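Local coordinates for protein UDP-glucose:anthocyanidin 3-O-glucosyltransferase (PDB 4REL) that belongs to the plant UDP-dependent glycosyltransferases, enzymes of the GT-B fold in which two Rossmann-like domains face each other across a cleft, at residues W325-Q328 with S329-S333; N347-M350 with E351-N355; A372-I375 with Q376-E380. One frame throughout, in Å; residues are numbered along the deposited sequence.

Contact 1 (W325-Q328 with S329-S333)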
loop_
_atom_site.group_PDB
_atom_site.type_symbol
_atom_site.label_atom_id
_atom_site.label_comp_id
_atom_site.label_asym_id
_atom_site.label_seq_id
_atom_site.Cartn_x
_atom_site.Cartn_y
_atom_site.Cartn_z
ATOM N N TRP A 325 -4.236 -18.239 4.572
ATOM C CA TRP A 325 -4.292 -16.947 5.254
ATOM C C TRP A 325 -3.457 -16.959 6.532
ATOM O O TRP A 325 -3.387 -17.976 7.221
ATOM C CB TRP A 325 -5.750 -16.606 5.592
ATOM C CG TRP A 325 -5.906 -15.422 6.501
ATOM C CD1 TRP A 325 -6.049 -14.115 6.129
ATOM C CD2 TRP A 325 -5.939 -15.437 7.935
ATOM N NE1 TRP A 325 -6.167 -13.317 7.243
ATOM C CE2 TRP A 325 -6.101 -14.105 8.364
ATOM C CE3 TRP A 325 -5.844 -16.450 8.898
ATOM C CZ2 TRP A 325 -6.170 -13.759 9.716
ATOM C CZ3 TRP A 325 -5.913 -16.106 10.236
ATOM C CH2 TRP A 325 -6.074 -14.773 10.634
ATOM N N VAL A 326 -2.815 -15.832 6.839
ATOM C CA VAL A 326 -2.164 -15.653 8.132
ATOM C C VAL A 326 -2.553 -14.293 8.711
ATOM O O VAL A 326 -2.895 -13.374 7.965
ATOM C CB VAL A 326 -0.610 -15.722 8.031
ATOM C CG1 VAL A 326 -0.164 -17.038 7.444
ATOM C CG2 VAL A 326 -0.072 -14.565 7.215
ATOM N N PRO A 327 -2.511 -14.167 10.044
ATOM C CA PRO A 327 -2.627 -12.833 10.649
ATOM C C PRO A 327 -1.296 -12.098 10.444
ATOM O O PRO A 327 -0.401 -12.164 11.296
ATOM C CB PRO A 327 -2.876 -13.147 12.124
ATOM C CG PRO A 327 -2.198 -14.471 12.354
ATOM C CD PRO A 327 -2.308 -15.233 11.047
ATOM N N GLN A 328 -1.159 -11.418 9.309
ATOM C CA GLN A 328 0.158 -10.948 8.876
ATOM C C GLN A 328 0.810 -9.975 9.853
ATOM O O GLN A 328 2.005 -10.070 10.100
ATOM C CB GLN A 328 0.099 -10.353 7.468
ATOM C CG GLN A 328 1.453 -9.863 6.960
ATOM C CD GLN A 328 1.413 -9.438 5.516
ATOM O OE1 GLN A 328 1.497 -10.270 4.612
ATOM N NE2 GLN A 328 1.291 -8.137 5.284
ATOM N N SER A 329 0.012 -9.067 10.424
ATOM C CA SER A 329 0.503 -8.105 11.408
ATOM C C SER A 329 1.195 -8.825 12.547
ATOM O O SER A 329 2.289 -8.446 12.969
ATOM C CB SER A 329 -0.661 -7.282 11.983
ATOM O OG SER A 329 -1.293 -6.517 10.976
ATOM N N HIS A 330 0.542 -9.875 13.041
ATOM C CA HIS A 330 1.085 -10.648 14.146
ATOM C C HIS A 330 2.259 -11.496 13.696
ATOM O O HIS A 330 3.217 -11.686 14.454
ATOM C CB HIS A 330 0.005 -11.535 14.760
ATOM C CG HIS A 330 -0.964 -10.789 15.624
ATOM N ND1 HIS A 330 -2.014 -10.061 15.106
ATOM C CD2 HIS A 330 -1.036 -10.655 16.969
ATOM C CE1 HIS A 330 -2.694 -9.510 16.099
ATOM N NE2 HIS A 330 -2.122 -9.857 17.237
ATOM N N VAL A 331 2.190 -12.018 12.474
ATOM C CA VAL A 331 3.304 -12.819 11.955
ATOM C C VAL A 331 4.551 -11.966 11.787
ATOM O O VAL A 331 5.635 -12.347 12.227
ATOM C CB VAL A 331 2.953 -13.537 10.637
ATOM C CG1 VAL A 331 4.211 -14.157 9.996
ATOM C CG2 VAL A 331 1.893 -14.613 10.889
ATOM N N LEU A 332 4.397 -10.791 11.183
ATOM C CA LEU A 332 5.546 -9.914 10.965
ATOM C C LEU A 332 6.101 -9.345 12.273
ATOM O O LEU A 332 7.273 -8.974 12.350
ATOM C CB LEU A 332 5.220 -8.811 9.949
ATOM C CG LEU A 332 5.239 -9.267 8.480
ATOM C CD1 LEU A 332 4.729 -8.170 7.552
ATOM C CD2 LEU A 332 6.655 -9.705 8.075
ATOM N N SER A 333 5.283 -9.317 13.317
ATOM C CA SER A 333 5.767 -8.860 14.616
ATOM C C SER A 333 6.312 -9.992 15.481
ATOM O O SER A 333 6.724 -9.759 16.620
ATOM C CB SER A 333 4.678 -8.089 15.375
ATOM O OG SER A 333 3.552 -8.902 15.621
#
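Leu-332 N gives its proton to Gln-328 O at 2.7 Å, an almost straight bond of 171° and the second i to i+4 bond of the helix start. One residue earlier, Val-331 N bonds to Pro-327 O at 2.8 Å. Pro-327 is at the N-cap, where its lack of an N-H costs no helical bond, and its carbonyl still enters the helical ladder. The same residue is the centre of an inverse gamma turn, which swings the incoming loop into the helix. Before the turn, Trp-325 lays one indole face against Pro-327, whose N lies above the plane toward the rim.

Two pairs of side chains carry the packing. Gln-328 and Leu-332 run side by side and point the same way, Gln-328 CG resting on Leu-332 CD1 at 3.7 Å. With CG anti to the backbone nitrogen (chi1 -179°) and the chain extended, the methylenes of Gln-328 serve as an apolar flank while its amide is carried beyond, to Tyr-268 OH on OE1 and to Glu-351 on NE2. Val-331 turns inward across Val-326 at about a right angle, its CG2 methyl 4.0 Å from Val-326 CB and 3.4 Å from Pro-327 O. Branched valines fill this buried side, and Tyr-268 of strand 266-270 lies against both. Sequence and topology make this the Trp-Val-Pro-Gln opening of the PSPG box, the signature motif of plant glycosyltransferases, folded as an inverse gamma turn leading into a helix, with Pro-327 at the N-cap.

Contact 2 (N347-M350 with E351-N355)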
loop_
_atom_site.group_PDB
_atom_site.type_symbol
_atom_site.label_atom_id
_atom_site.label_comp_id
_atom_site.label_asym_id
_atom_site.label_seq_id
_atom_site.Cartn_x
_atom_site.Cartn_y
_atom_site.Cartn_z
ATOM N N ASN A 347 1.371 -1.692 2.104
ATOM C CA ASN A 347 1.072 -2.044 3.494
ATOM C C ASN A 347 1.978 -3.150 4.034
ATOM O O ASN A 347 2.386 -3.105 5.199
ATOM C CB ASN A 347 -0.398 -2.419 3.705
ATOM C CG ASN A 347 -0.692 -2.824 5.148
ATOM O OD1 ASN A 347 -0.852 -1.969 6.030
ATOM N ND2 ASN A 347 -0.759 -4.132 5.396
ATOM N N SER A 348 2.281 -4.133 3.187
ATOM C CA SER A 348 3.191 -5.211 3.545
ATOM C C SER A 348 4.546 -4.640 3.927
ATOM O O SER A 348 5.110 -5.014 4.956
ATOM C CB SER A 348 3.373 -6.184 2.373
ATOM O OG SER A 348 2.191 -6.909 2.118
ATOM N N VAL A 349 5.061 -3.731 3.101
ATOM C CA VAL A 349 6.348 -3.105 3.375
ATOM C C VAL A 349 6.303 -2.325 4.686
ATOM O O VAL A 349 7.226 -2.419 5.505
ATOM C CB VAL A 349 6.775 -2.158 2.239
ATOM C CG1 VAL A 349 8.062 -1.430 2.611
ATOM C CG2 VAL A 349 6.949 -2.936 0.938
ATOM N N MET A 350 5.234 -1.551 4.877
ATOM C CA MET A 350 5.048 -0.787 6.105
ATOM C C MET A 350 5.144 -1.694 7.326
ATOM O O MET A 350 5.836 -1.371 8.293
ATOM C CB MET A 350 3.682 -0.077 6.073
ATOM C CG MET A 350 3.407 0.836 7.257
ATOM S SD MET A 350 2.848 0.009 8.772
ATOM C CE MET A 350 1.137 -0.353 8.390
ATOM N N GLU A 351 4.452 -2.832 7.271
ATOM C CA GLU A 351 4.434 -3.772 8.383
ATOM C C GLU A 351 5.813 -4.388 8.576
ATOM O O GLU A 351 6.254 -4.608 9.703
ATOM C CB GLU A 351 3.380 -4.872 8.161
ATOM C CG GLU A 351 1.941 -4.385 8.343
ATOM C CD GLU A 351 0.895 -5.461 8.088
ATOM O OE1 GLU A 351 1.249 -6.567 7.635
ATOM O OE2 GLU A 351 -0.296 -5.192 8.334
ATOM N N SER A 352 6.497 -4.667 7.477
ATOM C CA SER A 352 7.814 -5.287 7.597
ATOM C C SER A 352 8.822 -4.340 8.250
ATOM O O SER A 352 9.532 -4.721 9.189
ATOM C CB SER A 352 8.313 -5.744 6.231
ATOM O OG SER A 352 9.236 -6.814 6.368
ATOM N N VAL A 353 8.888 -3.102 7.773
ATOM C CA VAL A 353 9.907 -2.194 8.300
ATOM C C VAL A 353 9.595 -1.767 9.730
ATOM O O VAL A 353 10.505 -1.530 10.521
ATOM C CB VAL A 353 10.158 -0.956 7.400
ATOM C CG1 VAL A 353 10.644 -1.388 6.011
ATOM C CG2 VAL A 353 8.914 -0.089 7.296
ATOM N N SER A 354 8.316 -1.688 10.076
ATOM C CA SER A 354 7.966 -1.276 11.430
ATOM C C SER A 354 8.282 -2.378 12.438
ATOM O O SER A 354 8.372 -2.126 13.635
ATOM C CB SER A 354 6.501 -0.828 11.526
ATOM O OG SER A 354 5.625 -1.881 11.188
ATOM N N ASN A 355 8.482 -3.600 11.945
ATOM C CA ASN A 355 8.798 -4.729 12.812
ATOM C C ASN A 355 10.246 -5.214 12.736
ATOM O O ASN A 355 10.605 -6.204 13.377
ATOM C CB ASN A 355 7.839 -5.891 12.533
ATOM C CG ASN A 355 6.463 -5.648 13.101
ATOM O OD1 ASN A 355 6.286 -5.607 14.320
ATOM N ND2 ASN A 355 5.474 -5.489 12.228
#
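Asn-347 and Glu-351, one helical turn apart, are bonded twice: Glu-351 N to Asn-347 O at 2.9 Å, and Asn-347 ND2 to Glu-351 OE2 at 3.2 Å. The side-chain bond is not coplanar, for amide and carboxylate planes stand 72° apart and ND2 meets OE2 from above the carboxylate. Glu-351 holds CG anti to its own carbonyl carbon (chi1 -73°), which sends the chain back along the helix over Asn-347 O. A glutamate suits this place because its carboxylate has further donors to serve: Gln-328 NE2 on OE1 and Ser-329 OG on OE2. Three neutral donors hold it and fix its rotation, and would probably stabilise the charged form.

Toward the far end, Asn-355 folds its amide back so that ND2 reaches Glu-351 O at 2.8 Å, a side-chain donor for a carbonyl of the last turn. Ser-354 OG lies 2.9 Å from Met-350 O, but Glu-351 O is near enough to compete for its one proton; small polar residues of this kind fit where backbone carbonyls gather.

Met-350 is flexible enough to bend at chi2 and chi3, bringing SD beside Glu-351 N and CE to 4.1 Å from Glu-351 CG. Elsewhere on the helix Val-349 CG1 and Val-353 CG1 come within 4.3 Å, a compact apolar ridge facing Trp-379. Helix 346-354 is the crossover of a beta-alpha-beta unit between strands 337-342 and 359-361, and carries the Asn-Ser-x-x-Glu signature of the PSPG box.

Contact 3 (A372-I375 with Q376-E380)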
loop_
_atom_site.group_PDB
_atom_site.type_symbol
_atom_site.label_atom_id
_atom_site.label_comp_id
_atom_site.label_asym_id
_atom_site.label_seq_id
_atom_site.Cartn_x
_atom_site.Cartn_y
_atom_site.Cartn_z
ATOM N N ALA A 372 10.781 -1.862 -4.032
ATOM C CA ALA A 372 11.865 -2.831 -4.009
ATOM C C ALA A 372 13.211 -2.109 -4.077
ATOM O O ALA A 372 14.148 -2.456 -3.354
ATOM C CB ALA A 372 11.725 -3.836 -5.160
ATOM N N ARG A 373 13.309 -1.110 -4.947
ATOM C CA ARG A 373 14.548 -0.339 -5.076
ATOM C C ARG A 373 14.873 0.434 -3.795
ATOM O O ARG A 373 16.032 0.496 -3.380
ATOM C CB ARG A 373 14.476 0.629 -6.266
ATOM C CG ARG A 373 15.758 1.475 -6.469
ATOM C CD ARG A 373 16.949 0.598 -6.877
ATOM N NE ARG A 373 16.609 -0.178 -8.062
ATOM C CZ ARG A 373 17.235 -1.282 -8.451
ATOM N NH1 ARG A 373 18.269 -1.752 -7.759
ATOM N NH2 ARG A 373 16.826 -1.919 -9.537
ATOM N N VAL A 374 13.861 1.056 -3.188
ATOM C CA VAL A 374 14.077 1.793 -1.943
ATOM C C VAL A 374 14.574 0.827 -0.868
ATOM O O VAL A 374 15.541 1.100 -0.146
ATOM C CB VAL A 374 12.796 2.530 -1.479
ATOM C CG1 VAL A 374 12.980 3.112 -0.081
ATOM C CG2 VAL A 374 12.429 3.635 -2.465
ATOM N N ILE A 375 13.933 -0.331 -0.799
ATOM C CA ILE A 375 14.306 -1.340 0.187
ATOM C C ILE A 375 15.769 -1.775 0.026
ATOM O O ILE A 375 16.529 -1.831 0.993
ATOM C CB ILE A 375 13.360 -2.560 0.097
ATOM C CG1 ILE A 375 12.025 -2.225 0.766
ATOM C CG2 ILE A 375 13.987 -3.771 0.769
ATOM C CD1 ILE A 375 10.874 -3.150 0.363
ATOM N N GLN A 376 16.173 -2.079 -1.200
ATOM C CA GLN A 376 17.526 -2.577 -1.414
ATOM C C GLN A 376 18.603 -1.490 -1.369
ATOM O O GLN A 376 19.661 -1.693 -0.770
ATOM C CB GLN A 376 17.639 -3.302 -2.754
ATOM C CG GLN A 376 19.013 -3.952 -2.966
ATOM C CD GLN A 376 19.154 -4.610 -4.321
ATOM O OE1 GLN A 376 18.807 -5.785 -4.503
ATOM N NE2 GLN A 376 19.672 -3.852 -5.296
ATOM N N ASP A 377 18.357 -0.357 -2.024
ATOM C CA ASP A 377 19.447 0.602 -2.290
ATOM C C ASP A 377 19.429 1.876 -1.451
ATOM O O ASP A 377 20.431 2.595 -1.374
ATOM C CB ASP A 377 19.497 0.952 -3.781
ATOM C CG ASP A 377 20.011 -0.195 -4.631
ATOM O OD1 ASP A 377 20.388 -1.237 -4.062
ATOM O OD2 ASP A 377 20.044 -0.051 -5.869
ATOM N N ILE A 378 18.301 2.151 -0.815
ATOM C CA ILE A 378 18.190 3.339 0.017
ATOM C C ILE A 378 18.188 2.966 1.504
ATOM O O ILE A 378 19.148 3.263 2.221
ATOM C CB ILE A 378 16.965 4.184 -0.376
ATOM C CG1 ILE A 378 17.120 4.657 -1.823
ATOM C CG2 ILE A 378 16.808 5.374 0.560
ATOM C CD1 ILE A 378 15.957 5.528 -2.310
ATOM N N TRP A 379 17.133 2.294 1.960
ATOM C CA TRP A 379 17.095 1.784 3.334
ATOM C C TRP A 379 18.125 0.689 3.578
ATOM O O TRP A 379 18.602 0.520 4.708
ATOM C CB TRP A 379 15.719 1.213 3.653
ATOM C CG TRP A 379 14.592 2.186 3.537
ATOM C CD1 TRP A 379 14.659 3.549 3.625
ATOM C CD2 TRP A 379 13.220 1.866 3.298
ATOM N NE1 TRP A 379 13.403 4.091 3.473
ATOM C CE2 TRP A 379 12.504 3.079 3.262
ATOM C CE3 TRP A 379 12.522 0.667 3.123
ATOM C CZ2 TRP A 379 11.127 3.126 3.049
ATOM C CZ3 TRP A 379 11.163 0.713 2.908
ATOM C CH2 TRP A 379 10.476 1.935 2.870
ATOM N N GLU A 380 18.454 -0.053 2.519
ATOM C CA GLU A 380 19.304 -1.245 2.606
ATOM C C GLU A 380 18.827 -2.244 3.670
ATOM O O GLU A 380 19.619 -2.710 4.498
ATOM C CB GLU A 380 20.774 -0.858 2.817
ATOM C CG GLU A 380 21.303 0.048 1.705
ATOM C CD GLU A 380 22.786 0.339 1.810
ATOM O OE1 GLU A 380 23.136 1.504 2.070
ATOM O OE2 GLU A 380 23.593 -0.589 1.623
HETATM O O HOH W 1 19.475 -4.401 -8.413
#
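Segments 372-375 and 376-380 run along helix 368-378, the crossover of the beta-alpha-beta unit between strands 359-361 and 382-384 in a Rossmann-like domain, and the turns widen on the way. Asp-377 N still makes a regular bond to Arg-373 O at 2.8 Å. Val-374 O then takes two protons, one from Ile-378 N at 3.0 Å and one from Trp-379 N at 2.9 Å. The second spans five residues, a pi-type turn, and beyond it Glu-380 has positive phi (52°), so the chain veers off toward strand 382-384. Glu-380 itself pairs OE2 with Lys-410 in a salt bridge.

On the polar flank, Arg-373 NH1 forms a salt bridge with Asp-377 OD2 at 3.1 Å. A long side chain with several rotatable bonds suits this place: Arg-373 bends at chi2 and chi3, which brings its guanidinium to Asp-377, one turn further on, so that the carboxylate oxygen comes to its edge, while NE has a second salt bridge, to Asp-177. Gln-376, extended beyond CG, crosses Arg-373 obliquely, and its NE2 donates to Asp-377 OD1 at 3.0 Å. Both carboxylate oxygens are thus engaged, and a water that accepts from Arg-373 NH1 and Gln-376 NE2 closes the cluster. Gln-376 OE1 bonds to Ile-384 N of the neighbouring strand.

The apolar flank is built round Trp-379, whose NE1 is satisfied by Leu-217 O. Val-374 offers a methyl and Ile-375 a methylene to the ring, and Ile-375 CG1 approaches at a slant to 3.7 Å of Trp-379 CZ3. Val-374 CG2 leans on Ile-378 CD1, while Val-374 CG1 makes a CH-pi contact, centred over one indole face 3.6 Å from the centroid of the six-membered ring of Trp-379.

In the fold
All three contacts lie on or at the start of helices that flank one six-stranded parallel sheet, each lying just before a different strand: 337-342, 359-361 and 382-384. Contact 2 is the middle one, and its centre lies about 10 Å from the centre of the chain, against about 16 Å for the centres of the others. Its join to contact 1 is polar; toward contact 3 it is apolar, Val-349 and Val-353 packing on Trp-379. Contacts 1 and 3 do not touch. Each mixes buried and more open residues, but only contact 3 has an internal salt bridge, contact 1 being a helix start and contact 2 a neutral-donor cluster round one acid.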